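PDB 4XHC: alpha-L-rhamnosidase from Klebsiella oxytoca, which hydrolyses terminal alpha-L-rhamnose residues from rhamnosides as a family GH78 glycoside hydrolase, binding alpha-L-rhamnopyranose in its pocket. Local coordinates for residues A[33-37]-A[38-42]; A[434-438]-A[439-443]. One frame throughout, in Å; residues are numbered along the deposited sequence.

Contact 1 (A[33-37]-A[38-42]); sequences MTRHP and NFLRT. With SO4 (sulfate ion), chain E.
L40 N donates to H36 O (3.2 Å) and R41 N to P37 O (3.0 Å). These are the opening i to i+4 bonds of helix 37-45. Just upstream, R35 NE and NH2 both donate to O1 of a sulfate ion, NH2 at 2.8 Å. The oxygen lies at the guanidinium edge, in plane, so two N-H groups grip a single atom; the ion probably comes from the crystallisation liquor. NH2 has a second acceptor, V294 O, which further fixes the turn of the group. The segment is a strand-to-helix junction: strand 33-35 pairs antiparallel with 277-279, H36 takes the N-cap position, and P37 begins the first turn. CG of R35 stands anti to the backbone N (chi1 -160°), and a bend at chi3 carries NH1 to 3.4 Å from L40 CD1, the two side chains crossing at about a right angle. The R41 guanidinium presents one face to P37 O, which sits toward its rim, 3.7 Å above the plane. CB of H36 meets F39 CD2 at 3.9 Å, while the two rings are inclined at 39° with centroids 5.6 Å apart. Beyond them, F39 packs on A275 of helix 264-276 and on E327 and L328 of helix 322-340.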
# COMPACT_ATOMS: atom_id res chain seq x y z
N MET A 33 17.50 -18.34 26.30
CA MET A 33 17.28 -19.45 25.38
C MET A 33 18.59 -20.17 25.08
O MET A 33 19.66 -19.70 25.45
CB MET A 33 16.66 -18.95 24.07
CG MET A 33 15.35 -18.19 24.23
SD MET A 33 13.92 -19.17 24.77
CE MET A 33 13.58 -20.18 23.32
N THR A 34 18.48 -21.32 24.42
CA THR A 34 19.64 -22.17 24.06
C THR A 34 19.44 -22.72 22.64
O THR A 34 18.43 -23.34 22.33
CB THR A 34 19.84 -23.35 25.07
OG1 THR A 34 20.36 -22.85 26.31
CG2 THR A 34 20.80 -24.41 24.54
N ARG A 35 20.44 -22.50 21.79
CA ARG A 35 20.40 -22.95 20.42
C ARG A 35 21.15 -24.29 20.34
O ARG A 35 22.13 -24.48 21.06
CB ARG A 35 21.06 -21.87 19.55
CG ARG A 35 20.72 -21.91 18.07
CD ARG A 35 21.08 -20.59 17.38
NE ARG A 35 19.99 -19.62 17.53
CZ ARG A 35 18.91 -19.55 16.75
NH1 ARG A 35 18.75 -20.39 15.73
NH2 ARG A 35 17.98 -18.64 17.00
N HIS A 36 20.69 -25.23 19.50
CA HIS A 36 21.42 -26.49 19.22
C HIS A 36 21.74 -26.61 17.73
O HIS A 36 20.92 -27.14 16.98
CB HIS A 36 20.60 -27.71 19.66
CG HIS A 36 20.45 -27.83 21.14
ND1 HIS A 36 19.32 -27.42 21.80
CD2 HIS A 36 21.29 -28.32 22.08
CE1 HIS A 36 19.47 -27.64 23.10
NE2 HIS A 36 20.66 -28.19 23.29
N PRO A 37 22.92 -26.13 17.30
CA PRO A 37 23.21 -26.03 15.87
C PRO A 37 23.01 -27.33 15.09
O PRO A 37 22.55 -27.29 13.95
CB PRO A 37 24.68 -25.59 15.83
CG PRO A 37 24.92 -24.94 17.15
CD PRO A 37 24.06 -25.68 18.12
N ASN A 38 23.38 -28.45 15.69
CA ASN A 38 23.24 -29.77 15.06
C ASN A 38 21.78 -30.08 14.68
O ASN A 38 21.50 -30.45 13.53
CB ASN A 38 23.86 -30.90 15.93
CG ASN A 38 23.58 -30.73 17.44
OD1 ASN A 38 24.06 -29.79 18.09
ND2 ASN A 38 22.82 -31.67 18.00
N PHE A 39 20.85 -29.90 15.62
CA PHE A 39 19.44 -30.15 15.35
C PHE A 39 18.89 -29.20 14.28
O PHE A 39 18.07 -29.61 13.46
CB PHE A 39 18.58 -30.03 16.63
CG PHE A 39 18.88 -31.06 17.70
CD1 PHE A 39 19.55 -32.25 17.42
CD2 PHE A 39 18.44 -30.84 19.00
CE1 PHE A 39 19.80 -33.18 18.42
CE2 PHE A 39 18.70 -31.76 20.00
CZ PHE A 39 19.38 -32.93 19.72
N LEU A 40 19.33 -27.95 14.29
CA LEU A 40 18.83 -26.97 13.33
C LEU A 40 19.31 -27.22 11.90
O LEU A 40 18.58 -26.92 10.96
CB LEU A 40 19.19 -25.55 13.75
CG LEU A 40 18.55 -25.07 15.06
CD1 LEU A 40 19.11 -23.71 15.44
CD2 LEU A 40 17.03 -25.03 14.97
N ARG A 41 20.52 -27.76 11.74
CA ARG A 41 21.04 -28.11 10.42
C ARG A 41 20.25 -29.27 9.81
O ARG A 41 20.02 -29.31 8.61
CB ARG A 41 22.54 -28.45 10.46
CG ARG A 41 23.45 -27.23 10.60
CD ARG A 41 24.92 -27.56 10.35
NE ARG A 41 25.33 -28.78 11.06
CZ ARG A 41 25.91 -28.83 12.27
NH1 ARG A 41 26.19 -27.72 12.95
NH2 ARG A 41 26.21 -30.01 12.80
N THR A 42 19.82 -30.21 10.65
CA THR A 42 18.95 -31.30 10.20
C THR A 42 17.59 -30.77 9.73
O THR A 42 17.07 -31.21 8.70
CB THR A 42 18.76 -32.33 11.33
OG1 THR A 42 20.04 -32.83 11.72
CG2 THR A 42 17.89 -33.50 10.88
S SO4 E . 19.52 -16.86 20.41
O1 SO4 E . 18.77 -17.77 19.51
O2 SO4 E . 19.09 -17.09 21.81
O3 SO4 E . 20.97 -17.12 20.23
O4 SO4 E . 19.22 -15.46 20.04

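Contact 2 (A[434-438]-A[439-443]); sequences IWLVL and AEVGT
E440 turns to positive phi (66°), which ends helix 430-438 and swings V441 back over its last turn. There V441 holds CG2 anti to its own carbonyl carbon and L436 does likewise with CG (chi1 -72°); the two side chains lie side by side, pointing the same way, with L436 CD2 4.1 Å from V441 CG2. This is a Schellman motif. V441 N reaches L436 O in a weak bond of 3.4 Å, and E440 N donates to V437 O at 3.2 Å from above the carbonyl plane, 70° out of it. One step earlier, A439 N still makes a helical bond to W435 O (3.0 Å), and A439 CB rests 3.4 Å from that same oxygen. A water donates to both L436 O and V441 O, the latter at 2.7 Å, bridging the helix end to the departing chain. On the helix side L438 CD1 lies over one face of the W435 ring, 4.1 Å above its plane and toward the rim. Helix 368-389 packs here too, with A369 against L436 and I376 against A439 and V441. Carbonyls left without a next helical turn thus find other donors: L436 O has V441 N and the water, V437 O has E440 N and Q478 NE2. Just past the helix, E440 O accepts from K405 NZ, a positive charge close to the C-terminal end, where it may be favourable to the dipole.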
# COMPACT_ATOMS: atom_id res chain seq x y z
N ILE A 434 -12.91 -35.48 29.36
CA ILE A 434 -12.31 -35.98 28.12
C ILE A 434 -10.87 -36.41 28.38
O ILE A 434 -10.47 -37.51 27.99
CB ILE A 434 -12.36 -34.90 27.01
CG1 ILE A 434 -13.81 -34.67 26.56
CG2 ILE A 434 -11.52 -35.30 25.81
CD1 ILE A 434 -14.03 -33.39 25.79
N TRP A 435 -10.10 -35.53 29.03
CA TRP A 435 -8.67 -35.78 29.21
C TRP A 435 -8.38 -36.85 30.24
O TRP A 435 -7.44 -37.63 30.06
CB TRP A 435 -7.91 -34.48 29.54
CG TRP A 435 -7.46 -33.80 28.31
CD1 TRP A 435 -7.95 -32.63 27.78
CD2 TRP A 435 -6.46 -34.26 27.41
NE1 TRP A 435 -7.29 -32.33 26.62
CE2 TRP A 435 -6.37 -33.32 26.36
CE3 TRP A 435 -5.63 -35.38 27.38
CZ2 TRP A 435 -5.47 -33.46 25.30
CZ3 TRP A 435 -4.73 -35.53 26.31
CH2 TRP A 435 -4.66 -34.58 25.29
N LEU A 436 -9.16 -36.92 31.30
CA LEU A 436 -8.94 -37.97 32.30
C LEU A 436 -9.45 -39.34 31.83
O LEU A 436 -9.01 -40.36 32.35
CB LEU A 436 -9.54 -37.57 33.65
CG LEU A 436 -8.74 -36.47 34.36
CD1 LEU A 436 -9.54 -35.87 35.51
CD2 LEU A 436 -7.40 -36.98 34.86
N VAL A 437 -10.35 -39.36 30.86
CA VAL A 437 -10.70 -40.61 30.20
C VAL A 437 -9.59 -41.06 29.23
O VAL A 437 -9.29 -42.24 29.12
CB VAL A 437 -12.07 -40.52 29.49
CG1 VAL A 437 -12.32 -41.71 28.55
CG2 VAL A 437 -13.18 -40.44 30.52
N LEU A 438 -9.00 -40.11 28.51
CA LEU A 438 -7.91 -40.45 27.60
C LEU A 438 -6.68 -40.93 28.38
O LEU A 438 -5.91 -41.75 27.89
CB LEU A 438 -7.55 -39.25 26.72
CG LEU A 438 -8.57 -38.89 25.63
CD1 LEU A 438 -8.18 -37.58 24.98
CD2 LEU A 438 -8.67 -39.99 24.59
N ALA A 439 -6.52 -40.40 29.58
CA ALA A 439 -5.42 -40.77 30.47
C ALA A 439 -5.54 -42.19 31.03
O ALA A 439 -4.59 -42.72 31.61
CB ALA A 439 -5.33 -39.77 31.60
N GLU A 440 -6.73 -42.77 30.88
CA GLU A 440 -7.04 -44.13 31.34
C GLU A 440 -6.99 -44.25 32.86
O GLU A 440 -6.50 -45.23 33.40
CB GLU A 440 -6.13 -45.18 30.66
CG GLU A 440 -6.12 -45.09 29.14
CD GLU A 440 -5.74 -46.40 28.47
OE1 GLU A 440 -4.72 -47.01 28.85
OE2 GLU A 440 -6.48 -46.82 27.55
N VAL A 441 -7.48 -43.21 33.54
CA VAL A 441 -7.65 -43.25 35.00
C VAL A 441 -8.88 -44.10 35.29
O VAL A 441 -9.85 -44.05 34.54
CB VAL A 441 -7.85 -41.82 35.57
CG1 VAL A 441 -8.17 -41.87 37.05
CG2 VAL A 441 -6.61 -40.97 35.32
N GLY A 442 -8.84 -44.90 36.35
CA GLY A 442 -9.98 -45.72 36.74
C GLY A 442 -10.12 -46.97 35.91
O GLY A 442 -9.14 -47.49 35.40
N THR A 443 -11.35 -47.48 35.79
CA THR A 443 -11.59 -48.73 35.06
C THR A 443 -12.25 -48.46 33.71
O THR A 443 -12.85 -47.39 33.53
CB THR A 443 -12.49 -49.69 35.85
OG1 THR A 443 -13.70 -49.00 36.21
CG2 THR A 443 -11.79 -50.16 37.10
O HOH W 1 -11.26 -41.83 34.03

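In the fold
Contact 1 comes first along the chain and contact 2 much later; their centres are 36 Å apart, their nearest atoms about 23 Å, and they do not touch. They share no helix or sheet. Contact 1 is a surface strand-to-helix junction near the N-terminus. Contact 2 is buried, closing helix 430-438 before helix 444-456 and among helices 368-389 and 466-478. The N-terminal segment 33-42 is thus laid against helices of the same six-hairpin glycosidase domain that contains contact 2. That domain houses the rhamnose pocket, and the side chain of W435 in contact 2 is about 12 Å from the bound rhamnose.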